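Local atomic coordinates of short chain dehydrogenase (Salmonella typhi, PDB entry 3G1T), a protein that is probably an NAD(P)-dependent oxidoreductase of the short-chain dehydrogenase family, built on a Rossmann fold, its substrate not established. Residues Y5-I17 / M224-R236. Residues are numbered along the deposited sequence; the frame is centred on the assembly and turned at random.
With MG (magnesium ion), chain B.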
loop_
_atom_site.group_PDB
_atom_site.type_symbol
_atom_site.label_atom_id
_atom_site.label_comp_id
_atom_site.label_asym_id
_atom_site.label_seq_id
_atom_site.Cartn_x
_atom_site.Cartn_y
_atom_site.Cartn_z
ATOM N N TYR A 5 10.045 -16.025 25.660
ATOM C CA TYR A 5 11.395 -15.347 25.526
ATOM C C TYR A 5 11.764 -14.530 26.725
ATOM O O TYR A 5 11.180 -13.437 26.945
ATOM C CB TYR A 5 11.441 -14.417 24.276
ATOM C CG TYR A 5 12.785 -13.829 23.936
ATOM C CD1 TYR A 5 13.897 -14.653 23.709
ATOM C CD2 TYR A 5 12.970 -12.415 23.777
ATOM C CE1 TYR A 5 15.163 -14.090 23.345
ATOM C CE2 TYR A 5 14.235 -11.889 23.405
ATOM C CZ TYR A 5 15.319 -12.731 23.216
ATOM O OH TYR A 5 16.577 -12.260 22.874
ATOM N N GLN A 6 12.834 -14.969 27.388
ATOM C CA GLN A 6 13.346 -14.338 28.613
ATOM C C GLN A 6 14.860 -14.118 28.520
ATOM O O GLN A 6 15.614 -14.855 29.140
ATOM C CB GLN A 6 13.070 -15.239 29.833
ATOM C CG GLN A 6 11.948 -16.249 29.631
ATOM C CD GLN A 6 11.355 -16.690 30.954
ATOM O OE1 GLN A 6 11.938 -17.506 31.675
ATOM N NE2 GLN A 6 10.205 -16.115 31.297
ATOM N N PRO A 7 15.289 -13.084 27.771
ATOM C CA PRO A 7 16.704 -12.766 27.569
ATOM C C PRO A 7 17.329 -12.147 28.807
ATOM O O PRO A 7 16.622 -11.615 29.694
ATOM C CB PRO A 7 16.652 -11.700 26.491
ATOM C CG PRO A 7 15.393 -11.009 26.665
ATOM C CD PRO A 7 14.423 -12.088 27.107
ATOM N N LYS A 8 18.641 -12.220 28.867
ATOM C CA LYS A 8 19.426 -11.454 29.826
ATOM C C LYS A 8 19.156 -9.927 29.799
ATOM O O LYS A 8 18.807 -9.341 28.759
ATOM C CB LYS A 8 20.915 -11.749 29.550
ATOM C CG LYS A 8 21.274 -13.212 29.882
ATOM C CD LYS A 8 22.728 -13.306 30.190
ATOM C CE LYS A 8 23.348 -14.453 29.515
ATOM N NZ LYS A 8 22.935 -15.642 30.195
ATOM N N GLN A 9 19.366 -9.300 30.957
ATOM C CA GLN A 9 19.043 -7.916 31.168
ATOM C C GLN A 9 19.909 -6.998 30.364
ATOM O O GLN A 9 19.550 -5.848 30.190
ATOM C CB GLN A 9 19.085 -7.594 32.726
ATOM C CG GLN A 9 18.218 -6.393 33.110
ATOM C CD GLN A 9 16.756 -6.599 32.841
ATOM O OE1 GLN A 9 16.204 -7.624 33.187
ATOM N NE2 GLN A 9 16.122 -5.625 32.168
ATOM N N ASP A 10 21.040 -7.515 29.830
ATOM C CA ASP A 10 21.910 -6.700 29.014
ATOM C C ASP A 10 21.872 -7.120 27.553
ATOM O O ASP A 10 22.779 -6.784 26.771
ATOM C CB ASP A 10 23.348 -6.686 29.557
ATOM C CG ASP A 10 23.965 -8.026 29.620
ATOM O OD1 ASP A 10 23.253 -9.028 29.442
ATOM O OD2 ASP A 10 25.190 -8.050 29.825
ATOM N N LEU A 11 20.767 -7.767 27.145
ATOM C CA LEU A 11 20.579 -8.038 25.676
ATOM C C LEU A 11 20.940 -6.877 24.751
ATOM O O LEU A 11 21.614 -7.118 23.716
ATOM C CB LEU A 11 19.130 -8.463 25.410
ATOM C CG LEU A 11 18.746 -8.927 23.981
ATOM C CD1 LEU A 11 19.386 -10.317 23.698
ATOM C CD2 LEU A 11 17.258 -8.910 23.789
ATOM N N LEU A 12 20.466 -5.651 25.073
ATOM C CA LEU A 12 20.595 -4.511 24.139
ATOM C C LEU A 12 21.709 -3.521 24.560
ATOM O O LEU A 12 21.796 -2.392 24.089
ATOM C CB LEU A 12 19.187 -3.839 24.018
ATOM C CG LEU A 12 18.136 -4.799 23.434
ATOM C CD1 LEU A 12 16.793 -3.904 23.302
ATOM C CD2 LEU A 12 18.557 -5.478 22.062
ATOM N N GLN A 13 22.599 -3.983 25.442
ATOM C CA GLN A 13 23.565 -3.061 26.039
ATOM C C GLN A 13 24.353 -2.355 24.968
ATOM O O GLN A 13 24.966 -2.990 24.055
ATOM C CB GLN A 13 24.522 -3.839 26.955
ATOM C CG GLN A 13 25.434 -2.907 27.749
ATOM C CD GLN A 13 24.657 -1.948 28.693
ATOM O OE1 GLN A 13 23.745 -2.342 29.489
ATOM N NE2 GLN A 13 25.002 -0.693 28.592
ATOM N N ASN A 14 24.359 -1.029 25.044
ATOM C CA ASN A 14 25.018 -0.132 24.075
ATOM C C ASN A 14 24.451 -0.098 22.680
ATOM O O ASN A 14 25.047 0.576 21.804
ATOM C CB ASN A 14 26.568 -0.354 23.975
ATOM C CG ASN A 14 27.248 -0.395 25.291
ATOM O OD1 ASN A 14 26.847 0.305 26.182
ATOM N ND2 ASN A 14 28.326 -1.224 25.433
ATOM N N ARG A 15 23.281 -0.711 22.455
ATOM C CA ARG A 15 22.723 -0.654 21.081
ATOM C C ARG A 15 21.882 0.599 20.972
ATOM O O ARG A 15 21.118 0.920 21.893
ATOM C CB ARG A 15 21.950 -1.914 20.730
ATOM C CG ARG A 15 22.886 -3.084 20.873
ATOM C CD ARG A 15 22.352 -4.245 20.167
ATOM N NE ARG A 15 22.395 -4.217 18.715
ATOM C CZ ARG A 15 23.506 -4.417 17.973
ATOM N NH1 ARG A 15 24.744 -4.500 18.479
ATOM N NH2 ARG A 15 23.386 -4.478 16.655
ATOM N N ILE A 16 22.045 1.299 19.871
ATOM C CA ILE A 16 21.444 2.673 19.736
ATOM C C ILE A 16 20.139 2.486 18.925
ATOM O O ILE A 16 20.219 2.099 17.745
ATOM C CB ILE A 16 22.381 3.621 18.967
ATOM C CG1 ILE A 16 23.775 3.637 19.669
ATOM C CG2 ILE A 16 21.768 5.033 18.913
ATOM C CD1 ILE A 16 24.896 4.216 18.877
ATOM N N ILE A 17 18.960 2.747 19.505
ATOM C CA ILE A 17 17.724 2.373 18.808
ATOM C C ILE A 17 16.794 3.547 18.818
ATOM O O ILE A 17 16.514 4.097 19.882
ATOM C CB ILE A 17 17.057 1.216 19.509
ATOM C CG1 ILE A 17 18.113 0.084 19.696
ATOM C CG2 ILE A 17 15.698 0.776 18.823
ATOM C CD1 ILE A 17 17.479 -1.111 20.371
ATOM N N MET A 224 5.828 -7.243 24.956
ATOM C CA MET A 224 7.251 -6.822 24.718
ATOM C C MET A 224 8.248 -7.909 24.289
ATOM O O MET A 224 9.209 -7.544 23.598
ATOM C CB MET A 224 7.801 -6.053 25.929
ATOM C CG MET A 224 7.303 -4.554 25.958
ATOM S SD MET A 224 7.753 -3.379 24.628
ATOM C CE MET A 224 6.250 -3.334 23.636
ATOM N N PRO A 225 8.042 -9.197 24.647
ATOM C CA PRO A 225 9.105 -10.192 24.316
ATOM C C PRO A 225 9.460 -10.173 22.819
ATOM O O PRO A 225 10.653 -10.207 22.466
ATOM C CB PRO A 225 8.500 -11.539 24.744
ATOM C CG PRO A 225 7.640 -11.153 25.959
ATOM C CD PRO A 225 7.059 -9.744 25.629
ATOM N N LEU A 226 8.455 -10.072 21.953
ATOM C CA LEU A 226 8.741 -10.029 20.556
ATOM C C LEU A 226 9.522 -8.784 20.149
ATOM O O LEU A 226 10.440 -8.914 19.324
ATOM C CB LEU A 226 7.414 -10.171 19.746
ATOM C CG LEU A 226 7.581 -10.097 18.238
ATOM C CD1 LEU A 226 8.302 -11.386 17.781
ATOM C CD2 LEU A 226 6.195 -10.062 17.530
ATOM N N TYR A 227 9.155 -7.600 20.683
ATOM C CA TYR A 227 9.866 -6.360 20.465
ATOM C C TYR A 227 11.311 -6.375 20.862
ATOM O O TYR A 227 12.136 -5.831 20.130
ATOM C CB TYR A 227 9.124 -5.202 21.192
ATOM C CG TYR A 227 7.831 -4.813 20.457
ATOM C CD1 TYR A 227 7.795 -3.673 19.678
ATOM C CD2 TYR A 227 6.647 -5.613 20.555
ATOM C CE1 TYR A 227 6.655 -3.282 18.972
ATOM C CE2 TYR A 227 5.456 -5.185 19.874
ATOM C CZ TYR A 227 5.497 -4.043 19.109
ATOM O OH TYR A 227 4.416 -3.598 18.425
ATOM N N LEU A 228 11.600 -7.010 22.005
ATOM C CA LEU A 228 12.965 -7.255 22.468
ATOM C C LEU A 228 13.678 -8.255 21.533
ATOM O O LEU A 228 14.837 -7.968 21.112
ATOM C CB LEU A 228 12.952 -7.922 23.887
ATOM C CG LEU A 228 12.783 -6.828 24.919
ATOM C CD1 LEU A 228 12.274 -7.491 26.263
ATOM C CD2 LEU A 228 14.133 -5.954 25.049
ATOM N N TRP A 229 13.011 -9.374 21.198
ATOM C CA TRP A 229 13.659 -10.426 20.360
ATOM C C TRP A 229 14.125 -9.858 19.010
ATOM O O TRP A 229 15.273 -10.088 18.585
ATOM C CB TRP A 229 12.654 -11.536 20.155
ATOM C CG TRP A 229 13.235 -12.660 19.344
ATOM C CD1 TRP A 229 14.149 -13.612 19.770
ATOM C CD2 TRP A 229 12.924 -12.961 17.999
ATOM N NE1 TRP A 229 14.421 -14.500 18.729
ATOM C CE2 TRP A 229 13.708 -14.102 17.626
ATOM C CE3 TRP A 229 12.060 -12.379 17.062
ATOM C CZ2 TRP A 229 13.609 -14.695 16.356
ATOM C CZ3 TRP A 229 11.987 -12.935 15.788
ATOM C CH2 TRP A 229 12.778 -14.087 15.448
ATOM N N LEU A 230 13.288 -9.049 18.355
ATOM C CA LEU A 230 13.724 -8.475 17.048
ATOM C C LEU A 230 14.861 -7.485 17.106
ATOM O O LEU A 230 15.508 -7.272 16.090
ATOM C CB LEU A 230 12.553 -7.859 16.255
ATOM C CG LEU A 230 11.636 -8.888 15.582
ATOM C CD1 LEU A 230 10.443 -8.158 14.979
ATOM C CD2 LEU A 230 12.313 -9.713 14.444
ATOM N N MET A 231 15.131 -6.845 18.280
ATOM C CA MET A 231 16.257 -5.883 18.319
ATOM C C MET A 231 17.588 -6.552 18.746
ATOM O O MET A 231 18.659 -6.023 18.468
ATOM C CB MET A 231 15.929 -4.728 19.289
ATOM C CG MET A 231 14.935 -3.661 18.682
ATOM S SD MET A 231 15.461 -2.908 17.086
ATOM C CE MET A 231 13.948 -2.137 16.536
ATOM N N GLY A 232 17.474 -7.719 19.399
ATOM C CA GLY A 232 18.614 -8.528 19.968
ATOM C C GLY A 232 19.185 -9.502 18.963
ATOM O O GLY A 232 18.568 -9.888 17.924
ATOM N N ASP A 233 20.358 -10.010 19.322
ATOM C CA ASP A 233 21.049 -10.829 18.342
ATOM C C ASP A 233 20.362 -12.188 18.114
ATOM O O ASP A 233 20.744 -12.872 17.141
ATOM C CB ASP A 233 22.479 -11.121 18.850
ATOM C CG ASP A 233 23.399 -9.940 18.681
ATOM O OD1 ASP A 233 23.071 -8.984 17.966
ATOM O OD2 ASP A 233 24.499 -9.986 19.308
ATOM N N ASP A 234 19.387 -12.612 18.957
ATOM C CA ASP A 234 18.717 -13.945 18.789
ATOM C C ASP A 234 17.878 -14.041 17.514
ATOM O O ASP A 234 17.559 -15.136 17.042
ATOM C CB ASP A 234 17.884 -14.295 20.007
ATOM C CG ASP A 234 18.770 -14.544 21.268
ATOM O OD1 ASP A 234 19.877 -15.125 21.125
ATOM O OD2 ASP A 234 18.441 -14.097 22.394
ATOM N N SER A 235 17.567 -12.876 16.952
ATOM C CA SER A 235 16.737 -12.826 15.724
ATOM C C SER A 235 17.605 -12.545 14.469
ATOM O O SER A 235 17.059 -12.265 13.401
ATOM C CB SER A 235 15.688 -11.700 15.816
ATOM O OG SER A 235 16.307 -10.428 15.958
ATOM N N ARG A 236 18.918 -12.562 14.639
ATOM C CA ARG A 236 19.778 -11.975 13.575
ATOM C C ARG A 236 19.663 -12.730 12.238
ATOM O O ARG A 236 19.968 -12.162 11.176
ATOM C CB ARG A 236 21.268 -11.941 13.994
ATOM C CG ARG A 236 21.911 -13.278 14.077
ATOM C CD ARG A 236 23.402 -13.090 14.519
ATOM N NE ARG A 236 24.017 -12.096 13.629
ATOM C CZ ARG A 236 24.898 -11.178 14.040
ATOM N NH1 ARG A 236 25.375 -11.179 15.291
ATOM N NH2 ARG A 236 25.347 -10.303 13.183
HETATM MG MG MG B . 25.871 -8.561 19.861
HETATM O O HOH W 1 21.992 -8.787 21.429
HETATM O O HOH W 2 20.076 -3.908 17.294
HETATM O O HOH W 3 25.487 -7.747 17.915
HETATM O O HOH W 4 24.547 -7.432 20.815
#
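Y5 and W229 meet edge to face where the N-terminal arm of this Rossmann fold runs along helix 224-231, one of the helices packed on the parallel sheet, before entering strand 16-19. The CD1 edge of the indole points at one face of the Y5 ring, five-membered ring and phenol centroids 4.9 Å apart and planes at 87°; P7 CD lies over the opposite face. With CG anti to the backbone N (chi1 -172°), the phenol reaches along the helix to D234, where Y5 OH donates to OD2 at 2.7 Å. The bond arrives on the anti side of the carboxylate, 15° from its plane, with ring and carboxylate perpendicular. One hydroxyl thereby ties the arm to the 3-10 turn 233-235.

L11, in overlapping turns 8-11 and 10-13, sets CG against the bare CA of G232, 4.0 Å away, while its CD2 approaches L228 O. Its carbonyl joins the turn through water 1, which donates to L11 O and accepts from D233 N. L12 uses both methyls: CD1 touches L228 CD2 at 3.8 Å, and CD2 lies against the M231 backbone, 3.6 Å from M231 C; Y34 of helix 25-36 adds to this packing. R15 bends at its third torsion, which brings NE to water 2 at the edge of the guanidinium, and that water donates to M231 O; NH1 forms a salt bridge with D145. On the strand itself, I17 packs CD1 against M231 CG (4.0 Å) and CG2 near the sulfur, joining M231 to strand 16-19, which lies inside the sheet between 40-45 and 97-99. Beside these links a magnesium ion is held by D233 OD2 at 2.0 Å and by waters 3 and 4, water 3 also donating to D233 OD1.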